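Local coordinates for putative hemin storage protein (PDB 6AU1), which cleaves deacetylated poly-beta-1,6-N-acetylglucosamine through its glycoside hydrolase domain, the part of the longer protein described here, and can thereby disrupt bacterial biofilms, at residues N234-P239 with A264-P269; G104-G109 with A137-S142; A152-L157 with R227-A232; G30-R35 with Y335-I340. One frame throughout, in Å; residues are numbered along the deposited sequence.

Contact 1. Residues N234-P239 with A264-P269; sequences NLYAQP and ALMAMP. With EDO (1,2-ethanediol), chain G.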
# COMPACT_ATOMS: atom_id res chain seq x y z
N ASN A 234 -1.77 1.93 -2.83
CA ASN A 234 -1.92 0.64 -3.50
C ASN A 234 -3.36 0.39 -3.94
O ASN A 234 -4.30 0.56 -3.15
CB ASN A 234 -1.49 -0.52 -2.59
CG ASN A 234 0.01 -0.63 -2.43
OD1 ASN A 234 0.49 -0.80 -1.32
ND2 ASN A 234 0.75 -0.59 -3.54
N LEU A 235 -3.51 -0.03 -5.19
CA LEU A 235 -4.81 -0.36 -5.76
C LEU A 235 -4.77 -1.80 -6.28
O LEU A 235 -3.84 -2.18 -7.01
CB LEU A 235 -5.14 0.60 -6.91
CG LEU A 235 -6.40 0.32 -7.75
CD1 LEU A 235 -7.66 0.36 -6.88
CD2 LEU A 235 -6.49 1.34 -8.88
N TYR A 236 -5.76 -2.58 -5.89
CA TYR A 236 -5.90 -3.94 -6.41
C TYR A 236 -6.34 -3.95 -7.87
O TYR A 236 -7.03 -3.04 -8.32
CB TYR A 236 -6.91 -4.72 -5.57
CG TYR A 236 -6.35 -5.28 -4.29
CD1 TYR A 236 -5.63 -6.47 -4.29
CD2 TYR A 236 -6.54 -4.63 -3.07
CE1 TYR A 236 -5.11 -7.00 -3.11
CE2 TYR A 236 -6.03 -5.16 -1.89
CZ TYR A 236 -5.31 -6.34 -1.92
OH TYR A 236 -4.80 -6.87 -0.75
N ALA A 237 -5.97 -4.99 -8.60
CA ALA A 237 -6.29 -5.07 -10.03
C ALA A 237 -7.76 -5.37 -10.31
O ALA A 237 -8.28 -4.94 -11.34
CB ALA A 237 -5.42 -6.12 -10.70
N GLN A 238 -8.44 -6.11 -9.44
CA GLN A 238 -9.81 -6.50 -9.78
C GLN A 238 -10.76 -5.29 -9.98
O GLN A 238 -11.52 -5.26 -10.95
CB GLN A 238 -10.38 -7.48 -8.72
CG GLN A 238 -11.63 -8.22 -9.16
CD GLN A 238 -12.08 -9.30 -8.18
OE1 GLN A 238 -11.33 -9.71 -7.29
NE2 GLN A 238 -13.32 -9.76 -8.34
N PRO A 239 -10.70 -4.27 -9.09
CA PRO A 239 -11.53 -3.09 -9.35
C PRO A 239 -11.23 -2.36 -10.67
O PRO A 239 -12.07 -1.60 -11.15
CB PRO A 239 -11.23 -2.17 -8.16
CG PRO A 239 -10.80 -3.08 -7.07
CD PRO A 239 -10.06 -4.20 -7.75
N ALA A 264 -0.53 3.21 -7.11
CA ALA A 264 0.38 2.06 -7.12
C ALA A 264 -0.42 0.80 -7.41
O ALA A 264 -0.84 0.07 -6.50
CB ALA A 264 1.13 1.93 -5.80
N LEU A 265 -0.62 0.53 -8.70
CA LEU A 265 -1.50 -0.55 -9.12
C LEU A 265 -0.78 -1.88 -9.05
O LEU A 265 0.30 -2.04 -9.61
CB LEU A 265 -1.99 -0.27 -10.55
CG LEU A 265 -2.83 -1.35 -11.23
CD1 LEU A 265 -4.10 -1.64 -10.44
CD2 LEU A 265 -3.19 -0.88 -12.64
N MET A 266 -1.36 -2.84 -8.34
CA MET A 266 -0.68 -4.11 -8.13
C MET A 266 -0.87 -5.02 -9.35
O MET A 266 -1.80 -5.82 -9.45
CB MET A 266 -1.16 -4.74 -6.81
CG MET A 266 -0.73 -3.83 -5.64
SD MET A 266 -1.19 -4.34 -3.98
CE MET A 266 -2.97 -4.20 -4.10
N ALA A 267 0.05 -4.83 -10.30
CA ALA A 267 -0.01 -5.48 -11.62
C ALA A 267 0.69 -6.83 -11.53
O ALA A 267 1.81 -7.00 -12.02
CB ALA A 267 0.65 -4.58 -12.67
N MET A 268 0.03 -7.76 -10.86
CA MET A 268 0.65 -8.99 -10.40
C MET A 268 -0.18 -10.21 -10.79
O MET A 268 -0.90 -10.78 -9.95
CB MET A 268 0.85 -8.93 -8.89
CG MET A 268 1.74 -7.75 -8.44
SD MET A 268 1.89 -7.65 -6.65
CE MET A 268 3.01 -6.26 -6.45
N PRO A 269 -0.08 -10.63 -12.06
CA PRO A 269 -0.90 -11.74 -12.58
C PRO A 269 -0.63 -13.07 -11.87
O PRO A 269 -1.54 -13.88 -11.75
CB PRO A 269 -0.51 -11.81 -14.06
CG PRO A 269 0.81 -11.09 -14.16
CD PRO A 269 0.75 -10.01 -13.12
C1 EDO G . -4.11 -7.14 2.59
O1 EDO G . -3.48 -5.95 3.10
C2 EDO G . -5.62 -6.90 2.45
O2 EDO G . -5.87 -5.98 1.39
O HOH W 1 -3.90 -6.74 -7.60

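Contact 2. Residues G104-G109 with A137-S142; sequences GNPAYG and AHRVIS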
# COMPACT_ATOMS: atom_id res chain seq x y z
N GLY A 104 -6.01 -1.78 26.49
CA GLY A 104 -5.87 -0.56 27.27
C GLY A 104 -5.64 0.66 26.40
O GLY A 104 -5.87 1.79 26.85
N ASN A 105 -5.19 0.46 25.17
CA ASN A 105 -5.21 1.53 24.18
C ASN A 105 -6.67 1.88 23.89
O ASN A 105 -7.50 0.98 23.77
CB ASN A 105 -4.50 1.10 22.90
CG ASN A 105 -4.38 2.22 21.89
OD1 ASN A 105 -5.32 2.53 21.16
ND2 ASN A 105 -3.20 2.84 21.83
N PRO A 106 -6.99 3.17 23.77
CA PRO A 106 -8.38 3.60 23.52
C PRO A 106 -9.00 2.97 22.27
O PRO A 106 -10.22 2.80 22.22
CB PRO A 106 -8.26 5.12 23.34
CG PRO A 106 -6.99 5.49 24.03
CD PRO A 106 -6.07 4.32 23.88
N ALA A 107 -8.18 2.63 21.28
CA ALA A 107 -8.69 2.06 20.04
C ALA A 107 -8.76 0.53 20.08
O ALA A 107 -9.17 -0.08 19.09
CB ALA A 107 -7.85 2.52 18.86
N TYR A 108 -8.35 -0.08 21.19
CA TYR A 108 -8.29 -1.55 21.23
C TYR A 108 -9.65 -2.17 20.93
O TYR A 108 -10.64 -1.87 21.61
CB TYR A 108 -7.78 -2.04 22.59
CG TYR A 108 -7.68 -3.55 22.67
CD1 TYR A 108 -6.60 -4.22 22.11
CD2 TYR A 108 -8.67 -4.31 23.30
CE1 TYR A 108 -6.50 -5.60 22.17
CE2 TYR A 108 -8.57 -5.70 23.36
CZ TYR A 108 -7.48 -6.33 22.79
OH TYR A 108 -7.36 -7.70 22.84
N GLY A 109 -9.68 -3.04 19.93
CA GLY A 109 -10.88 -3.78 19.59
C GLY A 109 -11.88 -2.99 18.76
O GLY A 109 -12.94 -3.51 18.41
N ALA A 137 -10.32 5.21 17.22
CA ALA A 137 -9.44 4.60 16.22
C ALA A 137 -8.90 5.66 15.25
O ALA A 137 -7.73 5.65 14.89
CB ALA A 137 -10.17 3.50 15.45
N HIS A 138 -9.79 6.56 14.83
CA HIS A 138 -9.42 7.66 13.94
C HIS A 138 -8.27 8.47 14.53
O HIS A 138 -7.27 8.77 13.86
CB HIS A 138 -10.66 8.53 13.69
CG HIS A 138 -10.53 9.50 12.57
ND1 HIS A 138 -9.85 10.69 12.69
CD2 HIS A 138 -11.07 9.49 11.32
CE1 HIS A 138 -9.93 11.36 11.55
NE2 HIS A 138 -10.68 10.66 10.71
N ARG A 139 -8.40 8.81 15.81
CA ARG A 139 -7.38 9.62 16.48
C ARG A 139 -6.08 8.85 16.66
O ARG A 139 -5.00 9.41 16.45
CB ARG A 139 -7.88 10.10 17.85
CG ARG A 139 -6.89 11.04 18.55
CD ARG A 139 -7.40 11.45 19.93
NE ARG A 139 -7.38 10.33 20.86
CZ ARG A 139 -8.45 9.63 21.23
NH1 ARG A 139 -9.65 9.95 20.75
NH2 ARG A 139 -8.33 8.63 22.08
N VAL A 140 -6.18 7.58 17.05
CA VAL A 140 -4.97 6.79 17.30
C VAL A 140 -4.17 6.62 16.01
O VAL A 140 -2.95 6.82 16.01
CB VAL A 140 -5.31 5.42 17.92
CG1 VAL A 140 -4.11 4.47 17.83
CG2 VAL A 140 -5.76 5.59 19.36
N ILE A 141 -4.85 6.31 14.90
CA ILE A 141 -4.15 6.19 13.62
C ILE A 141 -3.51 7.53 13.25
O ILE A 141 -2.37 7.60 12.80
CB ILE A 141 -5.10 5.74 12.49
CG1 ILE A 141 -5.60 4.32 12.78
CG2 ILE A 141 -4.39 5.78 11.15
CD1 ILE A 141 -6.79 3.90 11.90
N SER A 142 -4.27 8.61 13.44
CA SER A 142 -3.75 9.95 13.17
C SER A 142 -2.47 10.23 13.95
O SER A 142 -1.53 10.84 13.43
CB SER A 142 -4.82 10.98 13.50
OG SER A 142 -5.94 10.81 12.64

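Contact 3. Residues A152-L157 with R227-A232; sequences AHFDGL and RDMVVA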
# COMPACT_ATOMS: atom_id res chain seq x y z
N ALA A 152 11.08 10.78 11.41
CA ALA A 152 11.88 10.54 10.21
C ALA A 152 11.62 11.59 9.15
O ALA A 152 10.61 12.27 9.16
CB ALA A 152 11.59 9.15 9.66
N HIS A 153 12.57 11.69 8.22
CA HIS A 153 12.47 12.58 7.08
C HIS A 153 12.26 11.75 5.82
O HIS A 153 13.04 10.84 5.54
CB HIS A 153 13.73 13.43 6.96
CG HIS A 153 13.71 14.38 5.81
ND1 HIS A 153 14.39 14.14 4.63
CD2 HIS A 153 13.10 15.58 5.65
CE1 HIS A 153 14.20 15.14 3.80
NE2 HIS A 153 13.41 16.03 4.39
N PHE A 154 11.21 12.06 5.06
CA PHE A 154 10.92 11.29 3.85
C PHE A 154 10.15 12.17 2.87
O PHE A 154 9.75 13.28 3.21
CB PHE A 154 10.14 10.02 4.17
CG PHE A 154 8.99 10.23 5.11
CD1 PHE A 154 9.17 10.17 6.48
CD2 PHE A 154 7.72 10.51 4.61
CE1 PHE A 154 8.10 10.37 7.34
CE2 PHE A 154 6.66 10.71 5.47
CZ PHE A 154 6.85 10.64 6.84
N ASP A 155 9.96 11.66 1.65
CA ASP A 155 9.50 12.48 0.54
C ASP A 155 8.04 12.25 0.17
O ASP A 155 7.42 13.08 -0.51
CB ASP A 155 10.37 12.23 -0.67
CG ASP A 155 11.83 12.47 -0.38
OD1 ASP A 155 12.18 13.65 -0.17
OD2 ASP A 155 12.62 11.49 -0.35
N GLY A 156 7.51 11.11 0.58
CA GLY A 156 6.14 10.78 0.24
C GLY A 156 5.56 9.73 1.15
O GLY A 156 6.25 9.20 2.03
N LEU A 157 4.28 9.43 0.93
CA LEU A 157 3.61 8.35 1.65
C LEU A 157 3.07 7.34 0.66
O LEU A 157 2.51 7.72 -0.37
CB LEU A 157 2.44 8.88 2.49
CG LEU A 157 2.69 9.74 3.71
CD1 LEU A 157 1.36 10.36 4.13
CD2 LEU A 157 3.29 8.90 4.85
N ARG A 227 4.68 21.16 2.01
CA ARG A 227 3.44 21.16 1.23
C ARG A 227 3.55 20.18 0.07
O ARG A 227 2.54 19.68 -0.44
CB ARG A 227 3.12 22.57 0.72
N ASP A 228 4.79 19.89 -0.33
CA ASP A 228 5.07 18.95 -1.41
C ASP A 228 5.21 17.51 -0.91
O ASP A 228 6.11 16.79 -1.34
CB ASP A 228 6.33 19.37 -2.17
CG ASP A 228 6.24 20.78 -2.73
OD1 ASP A 228 5.82 20.93 -3.90
OD2 ASP A 228 6.57 21.74 -2.00
N MET A 229 4.34 17.11 0.01
CA MET A 229 4.28 15.71 0.44
C MET A 229 3.51 14.89 -0.60
O MET A 229 2.29 14.97 -0.69
CB MET A 229 3.63 15.59 1.81
CG MET A 229 3.46 14.16 2.34
SD MET A 229 5.00 13.24 2.55
CE MET A 229 5.98 14.41 3.47
N VAL A 230 4.25 14.11 -1.39
CA VAL A 230 3.66 13.29 -2.44
C VAL A 230 2.96 12.09 -1.84
O VAL A 230 3.47 11.51 -0.88
CB VAL A 230 4.73 12.80 -3.43
CG1 VAL A 230 4.09 12.09 -4.62
CG2 VAL A 230 5.58 13.97 -3.90
N VAL A 231 1.80 11.71 -2.37
CA VAL A 231 1.13 10.51 -1.87
C VAL A 231 0.77 9.52 -2.97
O VAL A 231 0.36 9.89 -4.08
CB VAL A 231 -0.16 10.85 -1.06
CG1 VAL A 231 0.19 11.65 0.20
CG2 VAL A 231 -1.19 11.59 -1.93
N ALA A 232 0.95 8.24 -2.65
CA ALA A 232 0.52 7.15 -3.52
C ALA A 232 -0.33 6.19 -2.70
O ALA A 232 -0.24 6.18 -1.46
CB ALA A 232 1.72 6.42 -4.11

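Contact 4. Residues G30-R35 with Y335-I340; sequences GQLIDR and YPDDFI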
# COMPACT_ATOMS: atom_id res chain seq x y z
N GLY A 30 23.73 -2.40 3.99
CA GLY A 30 24.77 -2.12 3.01
C GLY A 30 24.47 -2.70 1.64
O GLY A 30 24.68 -2.05 0.62
N GLN A 31 23.96 -3.93 1.61
CA GLN A 31 23.65 -4.59 0.35
C GLN A 31 22.50 -3.89 -0.37
O GLN A 31 22.51 -3.75 -1.60
CB GLN A 31 23.29 -6.06 0.56
CG GLN A 31 24.48 -6.95 0.91
CD GLN A 31 24.12 -8.42 0.87
OE1 GLN A 31 23.25 -8.88 1.61
NE2 GLN A 31 24.78 -9.17 -0.01
N LEU A 32 21.52 -3.43 0.40
CA LEU A 32 20.40 -2.70 -0.17
C LEU A 32 20.87 -1.39 -0.80
O LEU A 32 20.55 -1.10 -1.96
CB LEU A 32 19.33 -2.41 0.90
CG LEU A 32 18.24 -1.44 0.46
CD1 LEU A 32 17.39 -2.04 -0.67
CD2 LEU A 32 17.36 -1.03 1.64
N ILE A 33 21.66 -0.62 -0.05
CA ILE A 33 22.13 0.67 -0.52
C ILE A 33 22.91 0.51 -1.82
O ILE A 33 22.71 1.28 -2.77
CB ILE A 33 23.01 1.38 0.53
CG1 ILE A 33 22.23 1.64 1.83
CG2 ILE A 33 23.57 2.68 -0.03
CD1 ILE A 33 20.88 2.33 1.64
N ASP A 34 23.78 -0.49 -1.87
CA ASP A 34 24.57 -0.73 -3.08
C ASP A 34 23.70 -1.01 -4.30
O ASP A 34 23.97 -0.51 -5.40
CB ASP A 34 25.55 -1.89 -2.88
CG ASP A 34 26.71 -1.52 -1.97
OD1 ASP A 34 26.90 -0.32 -1.71
OD2 ASP A 34 27.42 -2.44 -1.52
N ARG A 35 22.67 -1.83 -4.12
CA ARG A 35 21.77 -2.17 -5.22
C ARG A 35 20.97 -0.96 -5.67
O ARG A 35 20.77 -0.75 -6.87
CB ARG A 35 20.82 -3.29 -4.81
CG ARG A 35 21.45 -4.67 -4.81
CD ARG A 35 20.54 -5.68 -4.12
NE ARG A 35 19.24 -5.83 -4.78
CZ ARG A 35 19.06 -6.55 -5.89
NH1 ARG A 35 20.09 -7.15 -6.47
NH2 ARG A 35 17.85 -6.65 -6.43
N TYR A 335 8.10 -5.19 -6.49
CA TYR A 335 8.10 -5.55 -5.08
C TYR A 335 8.25 -7.07 -5.02
O TYR A 335 7.58 -7.77 -5.78
CB TYR A 335 6.79 -5.11 -4.40
CG TYR A 335 6.66 -5.59 -2.97
CD1 TYR A 335 7.60 -5.20 -2.01
CD2 TYR A 335 5.61 -6.40 -2.57
CE1 TYR A 335 7.48 -5.63 -0.68
CE2 TYR A 335 5.49 -6.84 -1.25
CZ TYR A 335 6.43 -6.45 -0.31
OH TYR A 335 6.32 -6.89 1.00
N PRO A 336 9.13 -7.60 -4.15
CA PRO A 336 10.07 -6.99 -3.21
C PRO A 336 11.50 -6.99 -3.76
O PRO A 336 11.80 -7.70 -4.72
CB PRO A 336 9.97 -7.91 -2.00
CG PRO A 336 9.85 -9.29 -2.66
CD PRO A 336 9.12 -9.07 -4.00
N ASP A 337 12.37 -6.21 -3.14
CA ASP A 337 13.79 -6.33 -3.46
C ASP A 337 14.43 -7.32 -2.50
O ASP A 337 14.46 -7.09 -1.28
CB ASP A 337 14.49 -4.98 -3.40
CG ASP A 337 15.84 -5.02 -4.06
OD1 ASP A 337 15.87 -5.14 -5.30
OD2 ASP A 337 16.87 -4.97 -3.35
N ASP A 338 14.91 -8.44 -3.03
CA ASP A 338 15.60 -9.43 -2.22
C ASP A 338 17.08 -9.15 -2.31
O ASP A 338 17.82 -9.83 -3.04
CB ASP A 338 15.26 -10.85 -2.70
CG ASP A 338 15.75 -11.94 -1.76
OD1 ASP A 338 16.44 -11.64 -0.76
OD2 ASP A 338 15.45 -13.12 -2.03
N PHE A 339 17.53 -8.12 -1.59
CA PHE A 339 18.89 -7.62 -1.76
C PHE A 339 19.96 -8.60 -1.28
O PHE A 339 21.09 -8.57 -1.77
CB PHE A 339 19.05 -6.27 -1.05
CG PHE A 339 18.39 -6.21 0.29
CD1 PHE A 339 19.06 -6.62 1.43
CD2 PHE A 339 17.07 -5.76 0.42
CE1 PHE A 339 18.46 -6.58 2.67
CE2 PHE A 339 16.47 -5.72 1.66
CZ PHE A 339 17.17 -6.13 2.78
N ILE A 340 19.61 -9.47 -0.34
CA ILE A 340 20.59 -10.44 0.14
C ILE A 340 20.85 -11.54 -0.90
O ILE A 340 21.98 -12.02 -1.04
CB ILE A 340 20.13 -11.08 1.46
CG1 ILE A 340 19.94 -9.99 2.53
CG2 ILE A 340 21.14 -12.11 1.94
CD1 ILE A 340 19.73 -10.53 3.92

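Contact 1. Residues N234-P239 with A264-P269
One face of the Tyr-236 ring carries the methyl of Met-266: CE stands 3.4 Å from the ring centroid, almost on the ring normal, a CH-pi contact. An ethanediol oxygen lies near the ring plane at its edge, and Tyr-236 OH donates to this O2 at 2.6 Å. Met-266 suits the place because its unbranched chain turns at chi3 (-65°), so that CE rather than SD meets the ring; SD sits obliquely in a Met-aromatic contact and passes Asn-234 CB. The amide of Asn-234 is held more loosely, ND2 giving a weak bond to Ala-264 O. Beneath them the parallel strands join through Leu-235 N to Ala-264 O (3.0 Å) and Met-266 N to Leu-235 O (2.9 Å), the latter nearly along the C=O axis. On the other face of the sheet Leu-265 CD1 packs alongside Leu-235 CG at 4.0 Å; Leu-265 also touches Leu-284 of helix 277-290, and Leu-235 Gln-251. Where the strands part, a water links Ala-237 N to Met-266 O. The ethanediol, probably from the crystallisation liquor, also bonds Asp-161. This is the C-terminal strand end of a TIM barrel, where such enzymes generally carry their active site.

Contact 2. Residues G104-G109 with A137-S142
The methyl of Ala-107 is the tight spot of this contact. It points at helix 135-151 and settles between Ala-137 and Val-140, one turn apart: Ala-107 CB is 3.7 Å from Ala-137 CA and 3.7 Å from Val-140 CG2. A small residue on each side lets the loop backbone approach the helix closely, the CA atoms of Ala-107 and Ala-137 being 4.6 Å apart. Beside this, Asn-105 and Val-140 meet tip to tip, OD1 resting 3.6 Å from Val-140 CG2. That oxygen has a better partner in its own loop. With CG anti to the backbone N (chi1 -174°), the side chain folds back and Asn-105 OD1 accepts from Ala-107 N at 2.9 Å, in the carbonyl plane on a lone pair. This is an Asx turn, laid over the type I beta turn from Asn-105 to Tyr-108, consistent with a loop held in one shape. The turn belongs to the long loop between strand 89-94 and helix 135-151 of the TIM barrel; Asn-105 ND2 is bonded in turn to His-67. Toward solvent the fit loosens. Arg-139 leaves the helix with CG anti to N, bends at chi3 (69°), and brings the edge of its guanidinium across Pro-106, Arg-139 NH2 lying 3.7 Å from Pro-106 CB. No hydrogen bond joins the segments, and the charge of Arg-139 is met by Asp-136 through NH1.

Contact 3. Residues A152-L157 with R227-A232
The ends of segments 152-157 and 227-232 pair as parallel strands, Gly-156 with Val-230 and Leu-157 with Val-231. The pairing starts slackly, with a weak bond from Val-230 N to Asp-155 O, and then tightens: Leu-157 N donates to Val-230 O at 2.9 Å, and Ala-232 N to Leu-157 O at 2.8 Å, both nearly along the C=O axis. Gly-156 fits between because any side chain there would run into Val-230 O; its CA already comes to 3.0 Å from Val-230 O. Met-229 lies against the same glycine. Its CG is anti to the backbone N, and bends at chi2 (61°) and chi3 (49°) curl the chain back until Met-229 SD rests 3.6 Å from Gly-156 CA. The flexible thioether can also reach the Phe-154 ring, 4.2 Å from Met-229 SD to Phe-154 CE2, in an oblique Met-aromatic contact, while its CE approaches Phe-154 O. Leu-157 CB packs against Val-231 CG1 at 4.2 Å, the branched chains suiting the face turned to the helices. Asp-155 directs its carboxylate elsewhere, taking the N-H of Val-90 and a salt bridge from Lys-83. Strand 156-159 lies between strands 89-94 and 230-235 in the TIM barrel, and strand 230-235 pairs on its other side with strand 262-266. Helix 195-223, in the beta-alpha-beta crossover joining the two strands, covers the contact: Val-220 touches Phe-154 and Leu-157, and Arg-217 lies on Val-231.

Contact 4. Residues G30-R35 with Y335-I340
Arg-35 and Asp-337 reach toward each other tip to tip, with the guanidinium and carboxylate planes 31° apart. The arginine approaches side-on, bent at chi3, and forms a salt bridge of two hydrogen bonds: Arg-35 NE reaches Asp-337 OD2 at 2.9 Å and Arg-35 NH2 reaches Asp-337 OD1 at 2.7 Å. Both oxygens lie close to the guanidinium plane, but the tilt makes the grip uneven, since OD2 offers its syn lone pair whereas OD1 is met from above the carboxylate plane. Phe-339 crosses the arginine at about a right angle, its CB 3.5 Å from Arg-35 CD, so Phe-339 packs on the arginine's aliphatic part while Asp-337 takes its charged end. The phenyl group, with CG in the crowded position between N and carbonyl carbon (chi1 42°), turns one face to helix 22-39. Leu-32 CB lies over that face, 4.1 Å from the ring centroid and offset toward the rim, and Leu-32 CD1 comes 3.9 Å from Phe-339 CD2. At the more open side Gln-31 crosses Ile-340, Gln-31 OE1 resting 3.4 Å from Ile-340 CA. The contact thereby ties the loop after strand 332-335 to helix 22-39. Asp-337 OD1 also takes a bond from Tyr-334 OH, and Arg-35 NH2 gives one to Pro-344 O. A buried ion pair so well provided with partners would be expected to keep both groups charged.

Contacts 1, 3 and 4 are buried, while contact 2 is partly exposed and lies farthest from the chain centre. Contacts 1 and 3 share strand 230-235: contact 3 pairs its beginning with strand 156-159, contact 1 its end with strand 262-266. Both rest on parallel backbone bonding and a methionine against an aromatic ring, over its face in contact 1 and oblique in contact 3. Contacts 2 and 4 each join a loop to a helix but differ in chemistry, the one mainly small and apolar without hydrogen bonds between its segments, the other built on a salt bridge. Contact 4 spans nearly the whole chain, bringing the first and last parts of the barrel together.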